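Long-range contacts in endoglucanase, family GH5 (PDB 6GL0), which probably hydrolyses beta-glucosidic bonds in hemicelluloses such as mixed-linked glucan: residues Gly18-Asn23 with Thr55-Val60; Tyr95-Ile100 with Ile140-Asn145; Asn215-Val220 with Asn262-Met267. The protein carries 1 engineered substitution. All blocks are in the same frame, centred on the assembly; numbering follows the deposited sequence.

Contact 1 (Gly18-Asn23 with Thr55-Val60). With BGC (beta-D-glucopyranose), chain D.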
loop_
_atom_site.group_PDB
_atom_site.type_symbol
_atom_site.label_atom_id
_atom_site.label_comp_id
_atom_site.label_asym_id
_atom_site.label_seq_id
_atom_site.Cartn_x
_atom_site.Cartn_y
_atom_site.Cartn_z
ATOM N N GLY A 18 18.274 13.140 9.612
ATOM C CA GLY A 18 19.114 13.047 10.818
ATOM C C GLY A 18 20.571 12.660 10.577
ATOM O O GLY A 18 20.929 12.171 9.527
ATOM N N TRP A 19 21.390 12.897 11.593
ATOM C CA TRP A 19 22.780 12.543 11.616
ATOM C C TRP A 19 23.139 11.930 12.965
ATOM O O TRP A 19 22.713 12.426 13.995
ATOM C CB TRP A 19 23.597 13.791 11.359
ATOM C CG TRP A 19 25.085 13.643 11.305
ATOM C CD1 TRP A 19 25.835 13.386 10.204
ATOM C CD2 TRP A 19 26.000 13.860 12.374
ATOM N NE1 TRP A 19 27.174 13.398 10.510
ATOM C CE2 TRP A 19 27.303 13.690 11.843
ATOM C CE3 TRP A 19 25.849 14.170 13.729
ATOM C CZ2 TRP A 19 28.442 13.812 12.615
ATOM C CZ3 TRP A 19 26.985 14.278 14.517
ATOM C CH2 TRP A 19 28.266 14.111 13.955
ATOM N N ASN A 20 23.920 10.844 12.925
ATOM C CA ASN A 20 24.401 10.115 14.117
ATOM C C ASN A 20 25.729 10.655 14.588
ATOM O O ASN A 20 26.677 10.775 13.802
ATOM C CB ASN A 20 24.610 8.630 13.861
ATOM C CG ASN A 20 23.339 7.800 14.010
ATOM O OD1 ASN A 20 22.945 7.451 15.099
ATOM N ND2 ASN A 20 22.699 7.483 12.897
ATOM N N LEU A 21 25.788 10.944 15.880
ATOM C CA LEU A 21 27.056 11.244 16.592
ATOM C C LEU A 21 27.668 9.905 16.996
ATOM O O LEU A 21 27.667 9.516 18.164
ATOM C CB LEU A 21 26.773 12.159 17.801
ATOM C CG LEU A 21 27.998 12.628 18.592
ATOM C CD1 LEU A 21 28.774 13.674 17.825
ATOM C CD2 LEU A 21 27.535 13.131 19.924
ATOM N N GLY A 22 28.152 9.176 16.003
ATOM C CA GLY A 22 28.625 7.809 16.232
ATOM C C GLY A 22 30.035 7.787 16.755
ATOM O O GLY A 22 30.801 8.734 16.563
ATOM N N ASN A 23 30.368 6.671 17.401
ATOM C CA ASN A 23 31.656 6.475 18.058
ATOM C C ASN A 23 32.012 7.602 19.028
ATOM O O ASN A 23 33.120 8.076 19.030
ATOM C CB ASN A 23 32.753 6.208 17.022
ATOM C CG ASN A 23 32.726 4.807 16.469
ATOM O OD1 ASN A 23 31.774 4.043 16.680
ATOM N ND2 ASN A 23 33.765 4.467 15.706
ATOM N N THR A 55 17.458 16.294 12.950
ATOM C CA THR A 55 17.490 15.316 14.012
ATOM C C THR A 55 18.922 14.913 14.306
ATOM O O THR A 55 19.713 14.638 13.388
ATOM C CB THR A 55 16.643 14.108 13.624
ATOM O OG1 THR A 55 15.292 14.542 13.504
ATOM C CG2 THR A 55 16.747 13.004 14.672
ATOM N N LEU A 56 19.254 14.918 15.595
ATOM C CA LEU A 56 20.504 14.325 16.081
ATOM C C LEU A 56 20.164 13.019 16.799
ATOM O O LEU A 56 19.366 13.011 17.725
ATOM C CB LEU A 56 21.255 15.274 17.034
ATOM C CG LEU A 56 22.517 14.649 17.655
ATOM C CD1 LEU A 56 23.664 14.587 16.636
ATOM C CD2 LEU A 56 22.957 15.395 18.908
ATOM N N ARG A 57 20.771 11.919 16.356
ATOM C CA ARG A 57 20.776 10.671 17.113
ATOM C C ARG A 57 22.053 10.690 17.934
ATOM O O ARG A 57 23.160 10.892 17.395
ATOM C CB ARG A 57 20.742 9.441 16.212
ATOM C CG ARG A 57 20.571 8.158 16.966
ATOM C CD ARG A 57 19.834 7.156 16.118
ATOM N NE ARG A 57 19.775 5.786 16.644
ATOM C CZ ARG A 57 20.727 4.856 16.478
ATOM N NH1 ARG A 57 21.858 5.144 15.872
ATOM N NH2 ARG A 57 20.538 3.620 16.938
ATOM N N LEU A 58 21.855 10.477 19.225
ATOM C CA LEU A 58 22.873 10.492 20.269
ATOM C C LEU A 58 22.942 9.088 20.862
ATOM O O LEU A 58 22.367 8.825 21.927
ATOM C CB LEU A 58 22.461 11.493 21.362
ATOM C CG LEU A 58 23.353 11.643 22.624
ATOM C CD1 LEU A 58 24.806 11.803 22.289
ATOM C CD2 LEU A 58 22.880 12.858 23.439
ATOM N N PRO A 59 23.608 8.154 20.169
ATOM C CA PRO A 59 23.708 6.812 20.739
ATOM C C PRO A 59 24.599 6.788 22.018
ATOM O O PRO A 59 25.619 7.489 22.077
ATOM C CB PRO A 59 24.357 6.023 19.606
ATOM C CG PRO A 59 25.220 7.044 18.921
ATOM C CD PRO A 59 24.453 8.307 18.970
ATOM N N VAL A 60 24.206 5.992 23.012
ATOM C CA VAL A 60 24.907 5.926 24.300
ATOM C C VAL A 60 25.049 4.504 24.741
ATOM O O VAL A 60 24.086 3.762 24.827
ATOM C CB VAL A 60 24.179 6.710 25.419
ATOM C CG1 VAL A 60 24.973 6.671 26.729
ATOM C CG2 VAL A 60 23.953 8.158 25.007
HETATM C C2 BGC D . 31.297 1.850 13.766
HETATM C C3 BGC D . 32.664 1.205 13.902
HETATM C C4 BGC D . 32.821 0.481 15.224
HETATM C C5 BGC D . 31.636 -0.439 15.400
HETATM C C6 BGC D . 31.615 -1.076 16.774
HETATM C C1 BGC D . 30.239 0.782 13.944
HETATM O O2 BGC D . 31.179 2.431 12.490
HETATM O O3 BGC D . 33.645 2.195 13.706
HETATM O O4 BGC D . 33.999 -0.322 15.190
HETATM O O5 BGC D . 30.394 0.193 15.196
HETATM O O6 BGC D . 30.815 -2.255 16.745
HETATM O O HOH W 1 27.046 9.278 21.022
#
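The first beta-alpha-beta unit of the barrel, strand 18-20, helix 42-51 and strand 55-58, sets Trp19 beside Leu56 and Asn20 beside Arg57 in parallel register. The backbones are joined by Trp19 N to Thr55 O (3.0 Å), Arg57 N to Trp19 O and a nearly straight bond from Leu21 N to Arg57 O. Leu56 CD1 reaches the edge of the Trp19 ring at CE3 (3.7 Å), while Trp19 NE1 bonds to Asp303. Asn20 and Arg57 lie on the other face of this (beta/alpha)8 barrel wall, inside it with Ile300, and point the same way. Arg57 NH1 donates to Asn20 OD1 (2.7 Å) within the guanidinium plane, and the amide stands almost upright to that plane at 86°. Arg57 CG, anti to the backbone N (chi1 -173°), lays the extended stem alongside Asn20 OD1, and a turn at the last torsion (chi4 -85°) brings NH1 round to it. Arg57 NH2 goes on to Glu142 as a salt bridge and to Asn145. With an alanine in place of Arg57, Asn20 OD1 would probably lose its charged donor and Glu142 its salt-bridge mate. Further along, Leu21 CD2 packs alongside Leu58 CD1 (3.8 Å), and the ring of Pro59 comes against Leu21 O through CD (3.5 Å). Beyond the strand, Asn23 ND2 donates to O3 of a bound beta-D-glucopyranose (3.0 Å).

Contact 2 (Tyr95-Ile100 with Ile140-Asn145). With GLC (alpha-D-glucopyranose), chain B.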
loop_
_atom_site.group_PDB
_atom_site.type_symbol
_atom_site.label_atom_id
_atom_site.label_comp_id
_atom_site.label_asym_id
_atom_site.label_seq_id
_atom_site.Cartn_x
_atom_site.Cartn_y
_atom_site.Cartn_z
ATOM N N TYR A 95 15.513 17.764 16.862
ATOM C CA TYR A 95 15.102 16.593 17.635
ATOM C C TYR A 95 16.375 15.892 18.125
ATOM O O TYR A 95 17.461 16.034 17.531
ATOM C CB TYR A 95 14.292 15.626 16.799
ATOM C CG TYR A 95 12.934 16.111 16.453
ATOM C CD1 TYR A 95 12.731 16.933 15.348
ATOM C CD2 TYR A 95 11.830 15.751 17.225
ATOM C CE1 TYR A 95 11.454 17.376 15.006
ATOM C CE2 TYR A 95 10.539 16.193 16.896
ATOM C CZ TYR A 95 10.364 17.004 15.801
ATOM O OH TYR A 95 9.113 17.437 15.491
ATOM N N VAL A 96 16.245 15.156 19.208
ATOM C CA VAL A 96 17.361 14.356 19.697
ATOM C C VAL A 96 16.876 13.034 20.205
ATOM O O VAL A 96 15.899 12.965 20.921
ATOM C CB VAL A 96 18.249 15.128 20.640
ATOM C CG1 VAL A 96 17.433 15.681 21.748
ATOM C CG2 VAL A 96 19.373 14.265 21.150
ATOM N N ILE A 97 17.566 11.984 19.757
ATOM C CA ILE A 97 17.255 10.627 20.112
ATOM C C ILE A 97 18.358 10.104 21.038
ATOM O O ILE A 97 19.505 10.115 20.669
ATOM C CB ILE A 97 17.229 9.711 18.876
ATOM C CG1 ILE A 97 16.127 10.135 17.922
ATOM C CG2 ILE A 97 17.078 8.251 19.319
ATOM C CD1 ILE A 97 16.290 9.584 16.519
ATOM N N ILE A 98 17.969 9.615 22.207
ATOM C CA ILE A 98 18.857 8.976 23.170
ATOM C C ILE A 98 18.497 7.504 23.251
ATOM O O ILE A 98 17.327 7.163 23.414
ATOM C CB ILE A 98 18.698 9.602 24.573
ATOM C CG1 ILE A 98 19.230 11.029 24.516
ATOM C CG2 ILE A 98 19.499 8.839 25.612
ATOM C CD1 ILE A 98 18.994 11.826 25.790
ATOM N N ASN A 99 19.514 6.648 23.193
ATOM C CA ASN A 99 19.303 5.212 23.256
ATOM C C ASN A 99 20.138 4.441 24.276
ATOM O O ASN A 99 20.899 5.038 25.056
ATOM C CB ASN A 99 19.434 4.618 21.839
ATOM C CG ASN A 99 20.858 4.344 21.409
ATOM O OD1 ASN A 99 21.840 4.603 22.125
ATOM N ND2 ASN A 99 20.973 3.772 20.213
ATOM N N ILE A 100 19.923 3.106 24.271
ATOM C CA ILE A 100 20.854 2.126 24.805
ATOM C C ILE A 100 21.520 1.447 23.594
ATOM O O ILE A 100 20.809 0.833 22.761
ATOM C CB ILE A 100 20.138 1.094 25.681
ATOM C CG1 ILE A 100 19.615 1.739 26.953
ATOM C CG2 ILE A 100 21.081 -0.075 26.033
ATOM C CD1 ILE A 100 18.934 0.761 27.896
ATOM N N ILE A 140 13.468 12.282 22.189
ATOM C CA ILE A 140 12.938 10.976 21.886
ATOM C C ILE A 140 13.811 9.904 22.594
ATOM O O ILE A 140 15.036 10.040 22.652
ATOM C CB ILE A 140 13.020 10.760 20.355
ATOM C CG1 ILE A 140 12.189 11.795 19.607
ATOM C CG2 ILE A 140 12.586 9.361 19.940
ATOM C CD1 ILE A 140 12.613 11.987 18.165
ATOM N N PHE A 141 13.178 8.851 23.104
ATOM C CA PHE A 141 13.896 7.704 23.607
ATOM C C PHE A 141 13.820 6.560 22.593
ATOM O O PHE A 141 12.742 6.289 22.023
ATOM C CB PHE A 141 13.350 7.157 24.933
ATOM C CG PHE A 141 13.426 8.105 26.096
ATOM C CD1 PHE A 141 14.465 8.999 26.252
ATOM C CD2 PHE A 141 12.436 8.059 27.071
ATOM C CE1 PHE A 141 14.505 9.860 27.353
ATOM C CE2 PHE A 141 12.474 8.920 28.172
ATOM C CZ PHE A 141 13.510 9.810 28.311
ATOM N N GLU A 142 14.968 5.888 22.416
ATOM C CA GLU A 142 15.048 4.642 21.670
ATOM C C GLU A 142 15.498 3.549 22.649
ATOM O O GLU A 142 16.587 3.637 23.196
ATOM C CB GLU A 142 16.031 4.843 20.542
ATOM C CG GLU A 142 16.269 3.629 19.672
ATOM C CD GLU A 142 17.405 3.862 18.683
ATOM O OE1 GLU A 142 17.405 4.881 18.000
ATOM O OE2 GLU A 142 18.323 3.010 18.582
ATOM N N THR A 143 14.654 2.538 22.861
ATOM C CA THR A 143 14.830 1.608 23.958
ATOM C C THR A 143 16.070 0.719 23.827
ATOM O O THR A 143 16.830 0.626 24.764
ATOM C CB THR A 143 13.541 0.774 24.210
ATOM O OG1 THR A 143 12.971 0.318 22.988
ATOM C CG2 THR A 143 12.494 1.650 24.925
ATOM N N LEU A 144 16.283 0.128 22.646
ATOM C CA LEU A 144 17.413 -0.752 22.363
ATOM C C LEU A 144 17.900 -0.600 20.911
ATOM O O LEU A 144 17.104 -0.659 19.982
ATOM C CB LEU A 144 17.014 -2.204 22.553
ATOM C CG LEU A 144 16.463 -2.599 23.914
ATOM C CD1 LEU A 144 15.810 -3.956 23.843
ATOM C CD2 LEU A 144 17.585 -2.601 24.958
ATOM N N ASN A 145 19.216 -0.452 20.737
ATOM C CA ASN A 145 19.810 -0.152 19.455
ATOM C C ASN A 145 19.584 -1.267 18.453
ATOM O O ASN A 145 18.842 -1.088 17.490
ATOM C CB ASN A 145 21.325 0.177 19.589
ATOM C CG ASN A 145 22.026 0.328 18.243
ATOM O OD1 ASN A 145 21.534 1.031 17.368
ATOM N ND2 ASN A 145 23.186 -0.303 18.076
HETATM C C1 GLC B . 25.128 -0.162 13.455
HETATM C C2 GLC B . 25.704 -0.004 14.868
HETATM C C3 GLC B . 26.874 0.959 14.918
HETATM C C4 GLC B . 27.890 0.546 13.875
HETATM C C5 GLC B . 27.201 0.592 12.526
HETATM C C6 GLC B . 28.096 0.229 11.347
HETATM O O1 GLC B . 24.339 0.953 13.023
HETATM O O2 GLC B . 24.636 0.468 15.694
HETATM O O3 GLC B . 27.439 0.938 16.216
HETATM O O4 GLC B . 28.988 1.438 13.878
HETATM O O5 GLC B . 26.174 -0.367 12.564
HETATM O O6 GLC B . 28.597 -1.081 11.536
#
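Strand 95-99 and the 140-142 part of strand 139-142 run parallel at 31°, their axes 4.6 Å apart, joined by Ile140 N to Val96 O, Ile98 N to Ile140 O and Glu142 N to Ile98 O. Past the regular ladder, Asn145 N still reaches Ile100 O (2.9 Å) by a bent bond, so the two chains stay tied where they enter the loops. Ile140 carries much of the apolar contact: its CD1 meets Tyr95 CD2 (4.0 Å) and Ile97 CG1. Ile97 CG2 then lies against Glu142, 3.6 Å from OE1. One step further, Asn99 and Glu142 run side by side. Asn99 ND2 donates to Glu142 OE2 (3.2 Å) almost straight and in its own amide plane, yet meets the carboxylate from above, the two planes being 81° apart. The amide is placed there by a chi1 of 83°, which sets CG between the backbone N and the carbonyl carbon, and its rotation is fixed from both ends: OD1 accepts from Val60 N, and ND2 also bonds to His101. Arg57 is the stronger partner of both Glu142 OE2 and Asn145 OD1, and its positive charge probably keeps the buried carboxylate ionised. Asn145, like Glu146 after it, belongs to the glycan pocket; Asn145 ND2 donates to O2 of a bound alpha-D-glucopyranose (2.9 Å). Strand 95-99, helix 114-131 and strand 139-142 form one beta-alpha-beta unit of the barrel; that helix covers Ile100 at Leu121 and Trp125 and Phe141 at Ala129, helix 161-180 covers Phe141 and Thr143, and Met191 of strand 190-193 lies against Ile97, Ile140 and Glu142.

Contact 3 (Asn215-Val220 with Asn262-Met267)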
loop_
_atom_site.group_PDB
_atom_site.type_symbol
_atom_site.label_atom_id
_atom_site.label_comp_id
_atom_site.label_asym_id
_atom_site.label_seq_id
_atom_site.Cartn_x
_atom_site.Cartn_y
_atom_site.Cartn_z
ATOM N N ASN A 215 2.192 5.960 20.881
ATOM C CA ASN A 215 3.346 6.852 20.725
ATOM C C ASN A 215 4.698 6.133 20.489
ATOM O O ASN A 215 5.765 6.728 20.662
ATOM C CB ASN A 215 3.391 7.810 21.894
ATOM C CG ASN A 215 2.364 8.933 21.757
ATOM O OD1 ASN A 215 2.209 9.527 20.692
ATOM N ND2 ASN A 215 1.705 9.262 22.852
ATOM N N VAL A 216 4.628 4.868 20.079
ATOM C CA VAL A 216 5.800 4.113 19.681
ATOM C C VAL A 216 6.027 4.230 18.168
ATOM O O VAL A 216 5.109 4.073 17.373
ATOM C CB VAL A 216 5.715 2.645 20.132
ATOM C CG1 VAL A 216 6.704 1.748 19.373
ATOM C CG2 VAL A 216 5.983 2.576 21.640
ATOM N N ILE A 217 7.266 4.563 17.809
ATOM C CA ILE A 217 7.736 4.640 16.424
ATOM C C ILE A 217 8.579 3.400 16.158
ATOM O O ILE A 217 9.272 2.914 17.050
ATOM C CB ILE A 217 8.552 5.925 16.201
ATOM C CG1 ILE A 217 7.649 7.156 16.310
ATOM C CG2 ILE A 217 9.263 5.939 14.848
ATOM C CD1 ILE A 217 8.428 8.435 16.575
ATOM N N VAL A 218 8.493 2.865 14.942
ATOM C CA VAL A 218 9.313 1.697 14.547
ATOM C C VAL A 218 10.755 2.146 14.221
ATOM O O VAL A 218 10.952 3.152 13.546
ATOM C CB VAL A 218 8.708 0.967 13.336
ATOM C CG1 VAL A 218 9.614 -0.140 12.847
ATOM C CG2 VAL A 218 7.378 0.375 13.724
ATOM N N SER A 219 11.736 1.388 14.728
ATOM C CA SER A 219 13.136 1.588 14.432
ATOM C C SER A 219 13.690 0.397 13.698
ATOM O O SER A 219 13.672 -0.698 14.213
ATOM C CB SER A 219 13.938 1.780 15.728
ATOM O OG SER A 219 15.328 1.876 15.450
ATOM N N VAL A 220 14.208 0.643 12.495
ATOM C CA VAL A 220 14.985 -0.311 11.754
ATOM C C VAL A 220 16.200 0.373 11.194
ATOM O O VAL A 220 16.196 1.592 10.985
ATOM C CB VAL A 220 14.172 -0.982 10.591
ATOM C CG1 VAL A 220 13.071 -1.920 11.153
ATOM C CG2 VAL A 220 13.586 0.042 9.624
ATOM N N ASN A 262 -0.042 0.681 10.157
ATOM C CA ASN A 262 -0.263 2.105 10.505
ATOM C C ASN A 262 0.721 2.671 11.555
ATOM O O ASN A 262 0.350 3.378 12.498
ATOM C CB ASN A 262 -1.742 2.371 10.880
ATOM C CG ASN A 262 -2.081 3.849 10.906
ATOM O OD1 ASN A 262 -1.483 4.683 10.211
ATOM N ND2 ASN A 262 -3.006 4.196 11.764
ATOM N N ARG A 263 1.999 2.374 11.330
ATOM C CA ARG A 263 3.085 2.882 12.156
ATOM C C ARG A 263 3.988 3.837 11.381
ATOM O O ARG A 263 4.042 3.790 10.147
ATOM C CB ARG A 263 3.884 1.689 12.688
ATOM C CG ARG A 263 3.169 0.870 13.731
ATOM C CD ARG A 263 3.154 1.609 15.041
ATOM N NE ARG A 263 2.249 0.961 15.988
ATOM C CZ ARG A 263 1.995 1.417 17.215
ATOM N NH1 ARG A 263 2.620 2.490 17.688
ATOM N NH2 ARG A 263 1.128 0.777 17.970
ATOM N N ALA A 264 4.648 4.740 12.100
ATOM C CA ALA A 264 5.744 5.536 11.551
ATOM C C ALA A 264 7.105 4.823 11.741
ATOM O O ALA A 264 7.275 4.018 12.659
ATOM C CB ALA A 264 5.782 6.895 12.194
ATOM N N VAL A 265 8.055 5.131 10.856
ATOM C CA VAL A 265 9.356 4.448 10.779
ATOM C C VAL A 265 10.494 5.440 10.697
ATOM O O VAL A 265 10.494 6.351 9.842
ATOM C CB VAL A 265 9.435 3.519 9.555
ATOM C CG1 VAL A 265 10.804 2.792 9.482
ATOM C CG2 VAL A 265 8.308 2.501 9.601
ATOM N N VAL A 266 11.437 5.293 11.633
ATOM C CA VAL A 266 12.688 6.033 11.586
ATOM C C VAL A 266 13.786 5.061 11.213
ATOM O O VAL A 266 13.999 4.062 11.905
ATOM C CB VAL A 266 13.005 6.676 12.947
ATOM C CG1 VAL A 266 14.399 7.253 12.979
ATOM C CG2 VAL A 266 12.023 7.807 13.206
ATOM N N MET A 267 14.453 5.325 10.098
ATOM C CA MET A 267 15.627 4.547 9.686
ATOM C C MET A 267 16.820 5.120 10.436
ATOM O O MET A 267 17.514 6.023 9.959
ATOM C CB MET A 267 15.809 4.652 8.183
ATOM C CG MET A 267 16.889 3.731 7.626
ATOM S SD MET A 267 16.333 2.045 7.575
ATOM C CE MET A 267 15.310 2.162 6.102
HETATM O O HOH W 2 4.200 4.817 14.805
#
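Val218 and Arg263 meet at the start of the parallel pairing between strands 216-221 and 265-270, the sixth and seventh staves of the (beta/alpha)8 barrel. Arg263 leads up to its strand from the end of helix 240-260. Its CB sits 3.9 Å from Val218 CG2, the two side chains crossing at about a right angle. CG lies beside the backbone N, and a bend at chi2 (-75°) carries CD along to 3.9 Å from Val216 O. From there the chain straightens, and at the tip NH1 donates to Val216 O (3.0 Å), bent at 138° and with the oxygen somewhat out of the guanidinium plane. NH1 also bonds to Asp213 O, and NH2 makes a weak bond to Gly212 O, so backbone carbonyls grip the charged end. Val216 O is used twice, since a water donates to it and accepts from Ala264 N, bridging the chains just before the direct ladder begins. That ladder consists of Val218 N to Ala264 O (2.8 Å) and Val266 N to Val218 O (2.9 Å), followed by a weak, long bond from Val220 N to Val266 O. Ile217 and Val266 lie on one face of the sheet, where their CG2 methyls meet at 3.7 Å and both side chains touch Val12 of helix 8-14 and Met191. Val218, Val265 and Met267 occupy the other face, under Phe257, Ile258 and Leu250 of helix 240-260. Val220 shares that face, and its CG2 touches Val265 CG1 (3.9 Å) and, from a direction about a right angle away, the sulfur SD of Met267.

How the contacts relate
All three contacts are parallel strand pairs of one closed barrel, and almost everything in them is buried; contact 3 alone reaches the surface, at the loop before strand 265-270. Contacts 1 and 2 share a border, since strands 55-58 and 95-99 are neighbours: Leu58 N probably bonds to Ile97 O, and Arg57, Asn99, Glu142 and Asn145 form one polar network in the interior beside the bound sugars. Contact 3, with its centre about 17 Å from that of contact 1 and about 12 Å from that of contact 2, touches neither. Its side chains are mostly aliphatic, and its arginine is bound by backbone carbonyls, whereas Arg57 binds side chains, Asn20 and, from contact 2, Glu142 and Asn145.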